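Local coordinates for putative adhesin (Parabacteroides distasonis, PDB 3LJY), which is of unknown function but, as a putative secreted or lipid-linked adhesin with a repetitive beta-strand domain, may take part in attachment at the cell surface, at residues E110-A115 and K131-V136; A149-C154 and E171-I176; A140-N145 and G160-K165. All coordinates share one frame; numbering follows the deposited sequence.

Contact 1: E110-A115 and K131-V136; sequences ETVIKA and KLDLNV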
loop_
_atom_site.group_PDB
_atom_site.type_symbol
_atom_site.label_atom_id
_atom_site.label_comp_id
_atom_site.label_asym_id
_atom_site.label_seq_id
_atom_site.Cartn_x
_atom_site.Cartn_y
_atom_site.Cartn_z
ATOM N N GLU A 110 4.681 -13.519 -2.395
ATOM C CA GLU A 110 4.268 -12.653 -1.294
ATOM C C GLU A 110 4.691 -11.238 -1.575
ATOM O O GLU A 110 5.813 -11.012 -2.055
ATOM C CB GLU A 110 4.936 -13.032 0.023
ATOM C CG GLU A 110 4.409 -14.280 0.614
ATOM C CD GLU A 110 4.783 -14.465 2.063
ATOM O OE1 GLU A 110 5.270 -13.469 2.670
ATOM O OE2 GLU A 110 4.573 -15.601 2.575
ATOM N N THR A 111 3.804 -10.293 -1.273
ATOM C CA THR A 111 4.132 -8.853 -1.326
ATOM C C THR A 111 3.725 -8.235 0.002
ATOM O O THR A 111 2.595 -8.428 0.446
ATOM C CB THR A 111 3.419 -8.132 -2.527
ATOM O OG1 THR A 111 3.932 -8.661 -3.767
ATOM C CG2 THR A 111 3.620 -6.568 -2.491
ATOM N N VAL A 112 4.675 -7.573 0.665
ATOM C CA VAL A 112 4.437 -6.864 1.916
ATOM C C VAL A 112 4.589 -5.377 1.687
ATOM O O VAL A 112 5.652 -4.944 1.287
ATOM C CB VAL A 112 5.463 -7.262 3.016
ATOM C CG1 VAL A 112 5.179 -6.509 4.319
ATOM C CG2 VAL A 112 5.429 -8.746 3.261
ATOM N N ILE A 113 3.541 -4.588 1.923
ATOM C CA ILE A 113 3.631 -3.139 1.768
ATOM C C ILE A 113 3.373 -2.446 3.110
ATOM O O ILE A 113 2.405 -2.748 3.811
ATOM C CB ILE A 113 2.636 -2.550 0.695
ATOM C CG1 ILE A 113 2.656 -3.386 -0.580
ATOM C CG2 ILE A 113 2.942 -1.003 0.395
ATOM C CD1 ILE A 113 1.910 -2.768 -1.717
ATOM N N LYS A 114 4.241 -1.514 3.452
ATOM C CA LYS A 114 4.090 -0.737 4.646
ATOM C C LYS A 114 4.039 0.720 4.252
ATOM O O LYS A 114 4.964 1.198 3.581
ATOM C CB LYS A 114 5.277 -0.954 5.568
ATOM C CG LYS A 114 5.260 -2.304 6.176
ATOM C CD LYS A 114 6.622 -2.711 6.739
ATOM C CE LYS A 114 6.606 -4.191 7.098
ATOM N NZ LYS A 114 5.397 -4.562 7.931
ATOM N N ALA A 115 2.959 1.413 4.658
ATOM C CA ALA A 115 2.788 2.842 4.383
ATOM C C ALA A 115 2.573 3.602 5.696
ATOM O O ALA A 115 1.776 3.226 6.524
ATOM C CB ALA A 115 1.589 3.067 3.417
ATOM N N LYS A 131 0.316 -14.318 -0.948
ATOM C CA LYS A 131 -0.017 -13.458 0.175
ATOM C C LYS A 131 0.164 -11.964 -0.148
ATOM O O LYS A 131 1.179 -11.553 -0.725
ATOM C CB LYS A 131 0.828 -13.818 1.388
ATOM C CG LYS A 131 0.148 -13.469 2.709
ATOM C CD LYS A 131 1.079 -12.859 3.702
ATOM C CE LYS A 131 1.420 -13.772 4.796
ATOM N NZ LYS A 131 1.588 -12.934 6.050
ATOM N N LEU A 132 -0.850 -11.170 0.176
ATOM C CA LEU A 132 -0.713 -9.704 0.206
ATOM C C LEU A 132 -0.823 -9.252 1.672
ATOM O O LEU A 132 -1.799 -9.567 2.344
ATOM C CB LEU A 132 -1.766 -8.999 -0.670
ATOM C CG LEU A 132 -1.581 -7.469 -0.853
ATOM C CD1 LEU A 132 -0.200 -7.164 -1.473
ATOM C CD2 LEU A 132 -2.714 -6.841 -1.668
ATOM N N ASP A 133 0.214 -8.593 2.179
ATOM C CA ASP A 133 0.278 -8.189 3.581
ATOM C C ASP A 133 0.369 -6.667 3.612
ATOM O O ASP A 133 1.365 -6.106 3.179
ATOM C CB ASP A 133 1.499 -8.822 4.250
ATOM C CG ASP A 133 1.723 -8.366 5.723
ATOM O OD1 ASP A 133 0.862 -7.702 6.380
ATOM O OD2 ASP A 133 2.803 -8.725 6.246
ATOM N N LEU A 134 -0.685 -6.005 4.086
ATOM C CA LEU A 134 -0.796 -4.527 4.021
ATOM C C LEU A 134 -0.791 -3.957 5.417
ATOM O O LEU A 134 -1.564 -4.396 6.246
ATOM C CB LEU A 134 -2.086 -4.079 3.298
ATOM C CG LEU A 134 -2.281 -4.593 1.873
ATOM C CD1 LEU A 134 -3.496 -4.001 1.198
ATOM C CD2 LEU A 134 -1.041 -4.326 1.064
ATOM N N ASN A 135 0.042 -2.952 5.670
ATOM C CA ASN A 135 0.233 -2.419 7.019
ATOM C C ASN A 135 0.263 -0.856 7.044
ATOM O O ASN A 135 1.351 -0.294 6.905
ATOM C CB ASN A 135 1.553 -2.995 7.619
ATOM C CG ASN A 135 1.727 -4.534 7.406
ATOM O OD1 ASN A 135 2.265 -5.011 6.365
ATOM N ND2 ASN A 135 1.313 -5.307 8.409
ATOM N N VAL A 136 -0.885 -0.158 7.244
ATOM C CA VAL A 136 -0.932 1.316 7.255
ATOM C C VAL A 136 -0.824 1.867 8.650
ATOM O O VAL A 136 -1.372 1.325 9.574
ATOM C CB VAL A 136 -2.225 1.947 6.620
ATOM C CG1 VAL A 136 -2.523 1.363 5.316
ATOM C CG2 VAL A 136 -3.423 1.853 7.563
#
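Thr111 and Leu132 lie side by side and point the same way, into the protein interior. The leucine branch CD1 does the touching: it comes to 3.9 Å from Thr111 CB. Leu132 CG is anti to the backbone N (chi1 -172°), and chi2 of 58° brings CD1 toward Thr111. Two residues further on the pairing repeats, with Leu134 CD2 alongside Ile113 at 4.1 Å from its CB. Thr111 OG1 is turned away from these carbons and is hydrogen-bonded to Leu89 O, so the one buried hydroxyl of this row is satisfied. On the other face, Glu110 and Lys131 slant across each other. Only their carbon chains meet, Glu110 CG lying 3.7 Å from Lys131 CB. The lysine NZ instead forms a salt bridge with Glu153 of the next strand. Val112 stands beside Asp133 with its CG1 methyl 3.8 Å from Asp133 OD2, an apolar group against a carboxylate oxygen. Lys114 and Asn135 also run alongside each other. The backbones are parallel and in exact one-to-one register. Five hydrogen bonds join them, including Asp133 N to Thr111 O at 2.9 Å; most are nearly straight. Ala115 N to Asn135 O is longer, at 3.2 Å, and its donor sits above the carbonyl plane. Strands of successive coils stacked one above the next like this are characteristic of a parallel beta-helix-like solenoid. Strands 91-94 and 151-156 flank the pair in the same sheet, while Met142 of strand 141-144 packs against the inner side chains Ile113, Ala115, Leu134 and Val136.

Contact 2: A149-C154 and E171-I176; sequences ADKIEC and EGDYSI
Lys151 reaches across to Asp173 and at the same time holds Glu153 of its own strand, so one ammonium group bridges two carboxylates. Asp173 has two conformers, and the bridge to it is certain only for the one described here. In that conformer NZ donates to Asp173 OD2 at 2.9 Å, from above the carboxylate plane. NZ also donates to Glu153 OE2 at 3.1 Å, on the anti side of that carboxylate. The lysine chain gets there by bending beyond CG, with chi2 at 56°. The two acids are like-charged neighbours, and the shared lysine could offset their repulsion. Glu153 OE2 has Lys131 as a second partner, and Asp173 OD1 is hydrogen-bonded to Ser193, which extends the polar row over adjacent strands. The row runs along the outer face of stacked coils in a parallel beta-helix-like solenoid. Strands 151-156 and 172-176 run parallel here, and the chain turns a corner just before each, at Asp150 and Glu171. Four backbone bonds continue from Ile152 N to Glu171 O through to Ser175 N to Cys154 O, the last at 2.8 Å. Glu171 N also bonds to Asp150 O, more bent, with an N-H...O angle of 140°. On the inner face, Ile152 CG1 comes to the edge of the Tyr174 ring, near its plane, at 4.0 Å from CE1. Cys154 lies obliquely to the same ring: SG is 4.8 Å from the centroid, a sulfur-aromatic contact. Gly172 CA lies 3.5 Å from Ile152 CG2, a close approach of backbone to methyl. Leu187 touches both Ile152 and Tyr174.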
loop_
_atom_site.group_PDB
_atom_site.type_symbol
_atom_site.label_atom_id
_atom_site.label_comp_id
_atom_site.label_asym_id
_atom_site.label_seq_id
_atom_site.Cartn_x
_atom_site.Cartn_y
_atom_site.Cartn_z
ATOM N N ALA A 149 -5.921 -13.850 -4.328
ATOM C CA ALA A 149 -4.909 -14.255 -3.345
ATOM C C ALA A 149 -5.300 -15.507 -2.589
ATOM O O ALA A 149 -6.478 -15.863 -2.501
ATOM C CB ALA A 149 -4.614 -13.090 -2.336
ATOM N N ASP A 150 -4.297 -16.178 -2.040
ATOM C CA ASP A 150 -4.526 -17.233 -1.068
ATOM C C ASP A 150 -4.819 -16.613 0.302
ATOM O O ASP A 150 -5.719 -17.057 1.019
ATOM C CB ASP A 150 -3.320 -18.194 -1.028
ATOM C CG ASP A 150 -3.198 -19.036 -2.309
ATOM O OD1 ASP A 150 -4.241 -19.601 -2.699
ATOM O OD2 ASP A 150 -2.095 -19.157 -2.928
ATOM N N LYS A 151 -4.056 -15.578 0.652
ATOM C CA LYS A 151 -4.136 -14.930 1.962
ATOM C C LYS A 151 -4.014 -13.432 1.842
ATOM O O LYS A 151 -3.177 -12.920 1.095
ATOM C CB LYS A 151 -3.033 -15.468 2.874
ATOM C CG LYS A 151 -2.948 -14.864 4.289
ATOM C CD LYS A 151 -4.262 -14.964 5.097
ATOM C CE LYS A 151 -4.028 -15.241 6.572
ATOM N NZ LYS A 151 -3.470 -14.077 7.279
ATOM N N ILE A 152 -4.907 -12.732 2.549
ATOM C CA ILE A 152 -4.885 -11.269 2.711
ATOM C C ILE A 152 -4.703 -10.946 4.199
ATOM O O ILE A 152 -5.364 -11.526 5.066
ATOM C CB ILE A 152 -6.186 -10.589 2.174
ATOM C CG1 ILE A 152 -6.221 -9.060 2.492
ATOM C CG2 ILE A 152 -7.429 -11.267 2.726
ATOM C CD1 ILE A 152 -5.162 -8.224 1.733
ATOM N N GLU A 153 -3.738 -10.086 4.484
ATOM C CA GLU A 153 -3.544 -9.515 5.807
ATOM C C GLU A 153 -3.594 -7.993 5.730
ATOM O O GLU A 153 -2.894 -7.410 4.906
ATOM C CB GLU A 153 -2.203 -9.936 6.356
ATOM C CG GLU A 153 -2.216 -11.328 6.871
ATOM C CD GLU A 153 -0.916 -11.722 7.539
ATOM O OE1 GLU A 153 -0.205 -10.805 8.052
ATOM O OE2 GLU A 153 -0.617 -12.959 7.549
ATOM N N CYS A 154 -4.469 -7.388 6.530
ATOM C CA CYS A 154 -4.629 -5.940 6.627
ATOM C C CYS A 154 -4.528 -5.436 8.039
ATOM O O CYS A 154 -5.309 -5.832 8.887
ATOM C CB CYS A 154 -6.013 -5.527 6.215
ATOM S SG CYS A 154 -6.225 -5.529 4.522
ATOM N N GLU A 171 -8.271 -16.805 2.499
ATOM C CA GLU A 171 -8.277 -16.539 3.935
ATOM C C GLU A 171 -7.915 -15.091 4.175
ATOM O O GLU A 171 -7.218 -14.496 3.373
ATOM C CB GLU A 171 -7.259 -17.402 4.665
ATOM C CG GLU A 171 -7.447 -18.864 4.477
ATOM C CD GLU A 171 -6.642 -19.693 5.455
ATOM O OE1 GLU A 171 -5.731 -19.155 6.143
ATOM O OE2 GLU A 171 -6.944 -20.900 5.542
ATOM N N GLY A 172 -8.353 -14.541 5.299
ATOM C CA GLY A 172 -8.095 -13.141 5.619
ATOM C C GLY A 172 -7.992 -12.882 7.096
ATOM O O GLY A 172 -8.719 -13.457 7.838
ATOM N N ASP A 173 -7.056 -12.015 7.484
ATOM C CA ASP A 173 -6.901 -11.522 8.851
ATOM C C ASP A 173 -6.874 -9.998 8.778
ATOM O O ASP A 173 -5.898 -9.422 8.290
ATOM C CB ASP A 173 -5.585 -12.038 9.481
ATOM C CG ASP A 173 -5.667 -13.496 9.963
ATOM O OD1 ASP A 173 -6.766 -13.957 10.330
ATOM O OD2 ASP A 173 -4.617 -14.186 9.980
ATOM N N TYR A 174 -7.942 -9.342 9.239
ATOM C CA TYR A 174 -8.003 -7.888 9.246
ATOM C C TYR A 174 -7.910 -7.381 10.676
ATOM O O TYR A 174 -8.543 -7.904 11.560
ATOM C CB TYR A 174 -9.317 -7.365 8.674
ATOM C CG TYR A 174 -9.711 -7.687 7.248
ATOM C CD1 TYR A 174 -8.829 -8.242 6.317
ATOM C CD2 TYR A 174 -11.005 -7.388 6.828
ATOM C CE1 TYR A 174 -9.259 -8.521 4.974
ATOM C CE2 TYR A 174 -11.436 -7.652 5.537
ATOM C CZ TYR A 174 -10.569 -8.210 4.608
ATOM O OH TYR A 174 -11.083 -8.453 3.361
ATOM N N SER A 175 -7.165 -6.309 10.886
ATOM C CA SER A 175 -6.987 -5.728 12.215
ATOM C C SER A 175 -7.036 -4.208 12.154
ATOM O O SER A 175 -6.325 -3.601 11.360
ATOM C CB SER A 175 -5.646 -6.182 12.776
ATOM O OG SER A 175 -5.556 -5.904 14.151
ATOM N N ILE A 176 -7.894 -3.588 12.967
ATOM C CA ILE A 176 -7.901 -2.125 13.112
ATOM C C ILE A 176 -7.708 -1.776 14.590
ATOM O O ILE A 176 -8.539 -2.134 15.434
ATOM C CB ILE A 176 -9.202 -1.425 12.589
ATOM C CG1 ILE A 176 -9.534 -1.805 11.138
ATOM C CG2 ILE A 176 -9.073 0.106 12.770
ATOM C CD1 ILE A 176 -10.888 -1.194 10.548
#

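Contact 3: A140-N145 and G160-K165; sequences ANMVVN and GSITIK
Two successive coils of a stacked beta-strand solenoid meet where Val144 lies alongside Ile164, both pointing inward. Val144 CB is 4.2 Å from Ile164 CG1. One step along the same inner row, Met142, present as selenomethionine, touches Ile162 through its CB. Its selenium end leads away from strand 161-164. The parallel ladder between the strands is held by backbone bonds such as Thr163 N to Met142 O, with an N-H...O angle of 170°, and Val144 N to Thr163 O, 2.8 Å long. At its start the bond from Ser161 N to Ala140 O is weak. Coil on coil, the chain winds as a right-handed beta-helix-like fold, consistent with the pectate-lyase-like clan of the family. Strands 120-123 and 181-184 continue it on either side. The outer face is mixed: Asn141, Ser161 and Thr163 with Val143 among them. A water sits over the strands there, donating to Met142 O at 3.2 Å and hydrogen-bonded to Ser161 OG and to Thr163 OG1, the latter at 2.7 Å. It thus ties a backbone carbonyl of one coil to two hydroxyls of the next. Beyond the strands, Lys165 extends fully from CG, chi2 -176°, and lies beside Asn145. Its CE rests 3.6 Å from Val143 CG1, and its NZ makes a weak bond to Asn145 OD1 at 3.3 Å. Asn145 ND2 is hydrogen-bonded to Lys124 O of the preceding coil.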
loop_
_atom_site.group_PDB
_atom_site.type_symbol
_atom_site.label_atom_id
_atom_site.label_comp_id
_atom_site.label_asym_id
_atom_site.label_seq_id
_atom_site.Cartn_x
_atom_site.Cartn_y
_atom_site.Cartn_z
ATOM N N ALA A 140 -1.799 7.177 6.590
ATOM C CA ALA A 140 -1.541 6.611 5.268
ATOM C C ALA A 140 -2.773 5.930 4.696
ATOM O O ALA A 140 -3.630 5.483 5.446
ATOM C CB ALA A 140 -0.384 5.610 5.358
ATOM N N ASN A 141 -2.867 5.877 3.374
ATOM C CA ASN A 141 -4.004 5.273 2.669
ATOM C C ASN A 141 -3.501 4.290 1.627
ATOM O O ASN A 141 -2.494 4.539 1.020
ATOM C CB ASN A 141 -4.809 6.365 1.954
ATOM C CG ASN A 141 -5.689 7.152 2.889
ATOM O OD1 ASN A 141 -5.356 8.247 3.333
ATOM N ND2 ASN A 141 -6.829 6.588 3.196
HETATM N N MSE A 142 -4.195 3.180 1.449
HETATM C CA MSE A 142 -3.985 2.293 0.324
HETATM C C MSE A 142 -5.282 2.043 -0.402
HETATM O O MSE A 142 -6.337 1.900 0.230
HETATM C CB MSE A 142 -3.461 0.956 0.781
HETATM C CG MSE A 142 -2.225 1.102 1.588
HETATM SE SE MSE A 142 -1.218 -0.543 1.647
HETATM C CE MSE A 142 0.098 -0.011 2.945
ATOM N N VAL A 143 -5.191 1.968 -1.731
ATOM C CA VAL A 143 -6.297 1.533 -2.592
ATOM C C VAL A 143 -5.831 0.398 -3.476
ATOM O O VAL A 143 -4.896 0.547 -4.225
ATOM C CB VAL A 143 -6.810 2.652 -3.494
ATOM C CG1 VAL A 143 -7.923 2.130 -4.315
ATOM C CG2 VAL A 143 -7.270 3.887 -2.665
ATOM N N VAL A 144 -6.490 -0.753 -3.381
ATOM C CA VAL A 144 -6.175 -1.936 -4.196
ATOM C C VAL A 144 -7.382 -2.240 -5.077
ATOM O O VAL A 144 -8.439 -2.570 -4.544
ATOM C CB VAL A 144 -5.879 -3.164 -3.275
ATOM C CG1 VAL A 144 -5.536 -4.413 -4.079
ATOM C CG2 VAL A 144 -4.761 -2.839 -2.280
ATOM N N ASN A 145 -7.225 -2.137 -6.410
ATOM C CA ASN A 145 -8.337 -2.289 -7.337
ATOM C C ASN A 145 -8.808 -3.742 -7.448
ATOM O O ASN A 145 -10.002 -3.993 -7.472
ATOM C CB ASN A 145 -7.996 -1.726 -8.732
ATOM C CG ASN A 145 -7.898 -0.190 -8.765
ATOM O OD1 ASN A 145 -8.194 0.511 -7.799
ATOM N ND2 ASN A 145 -7.438 0.331 -9.901
ATOM N N GLY A 160 -5.689 6.144 8.960
ATOM C CA GLY A 160 -5.907 5.934 7.537
ATOM C C GLY A 160 -6.794 4.756 7.205
ATOM O O GLY A 160 -7.500 4.241 8.053
ATOM N N SER A 161 -6.714 4.339 5.952
ATOM C CA SER A 161 -7.739 3.556 5.305
ATOM C C SER A 161 -7.081 2.577 4.346
ATOM O O SER A 161 -6.096 2.907 3.699
ATOM C CB SER A 161 -8.601 4.556 4.525
ATOM O OG SER A 161 -9.829 4.063 4.043
ATOM N N ILE A 162 -7.601 1.361 4.283
ATOM C CA ILE A 162 -7.288 0.446 3.222
ATOM C C ILE A 162 -8.577 0.162 2.466
ATOM O O ILE A 162 -9.551 -0.261 3.083
ATOM C CB ILE A 162 -6.662 -0.878 3.761
ATOM C CG1 ILE A 162 -5.242 -0.603 4.341
ATOM C CG2 ILE A 162 -6.604 -1.905 2.680
ATOM C CD1 ILE A 162 -4.686 -1.681 5.299
ATOM N N THR A 163 -8.587 0.393 1.132
ATOM C CA THR A 163 -9.711 -0.016 0.260
ATOM C C THR A 163 -9.287 -1.171 -0.638
ATOM O O THR A 163 -8.232 -1.113 -1.221
ATOM C CB THR A 163 -10.205 1.153 -0.600
ATOM O OG1 THR A 163 -10.650 2.212 0.243
ATOM C CG2 THR A 163 -11.346 0.722 -1.520
ATOM N N ILE A 164 -10.071 -2.238 -0.697
ATOM C CA ILE A 164 -9.864 -3.307 -1.669
ATOM C C ILE A 164 -11.195 -3.484 -2.387
ATOM O O ILE A 164 -12.193 -3.892 -1.763
ATOM C CB ILE A 164 -9.419 -4.680 -1.072
ATOM C CG1 ILE A 164 -8.227 -4.528 -0.117
ATOM C CG2 ILE A 164 -9.059 -5.661 -2.218
ATOM C CD1 ILE A 164 -7.862 -5.816 0.615
ATOM N N LYS A 165 -11.191 -3.161 -3.687
ATOM C CA LYS A 165 -12.404 -2.896 -4.428
ATOM C C LYS A 165 -13.056 -4.153 -4.953
ATOM O O LYS A 165 -14.271 -4.191 -5.112
ATOM C CB LYS A 165 -12.097 -1.991 -5.597
ATOM C CG LYS A 165 -11.781 -0.594 -5.194
ATOM C CD LYS A 165 -11.581 0.301 -6.432
ATOM C CE LYS A 165 -11.101 1.703 -6.022
ATOM N NZ LYS A 165 -10.701 2.548 -7.180
HETATM O O HOH W 1 -8.710 3.763 1.319
#

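Contacts 1 and 2 share one sheet, where strands 131-136 and 151-156 are neighbours, and a salt bridge joins the two contacts. Contact 3 belongs to a different face of the solenoid, and its inner side chains meet theirs: Ile162 on Val136, and Ile164 on Ile152. All three are partly buried, each with an apolar inner row and a more polar outer one. The chemistry of that outer row differs. Contact 2 carries a salt-bridge network, contact 1 carbon contacts among charged side chains and a valine, with no salt bridge between its two strands, and contact 3 a bridging water. The centre of contact 2 lies about 14 Å from the centre of the chain, further than those of contacts 1 and 3.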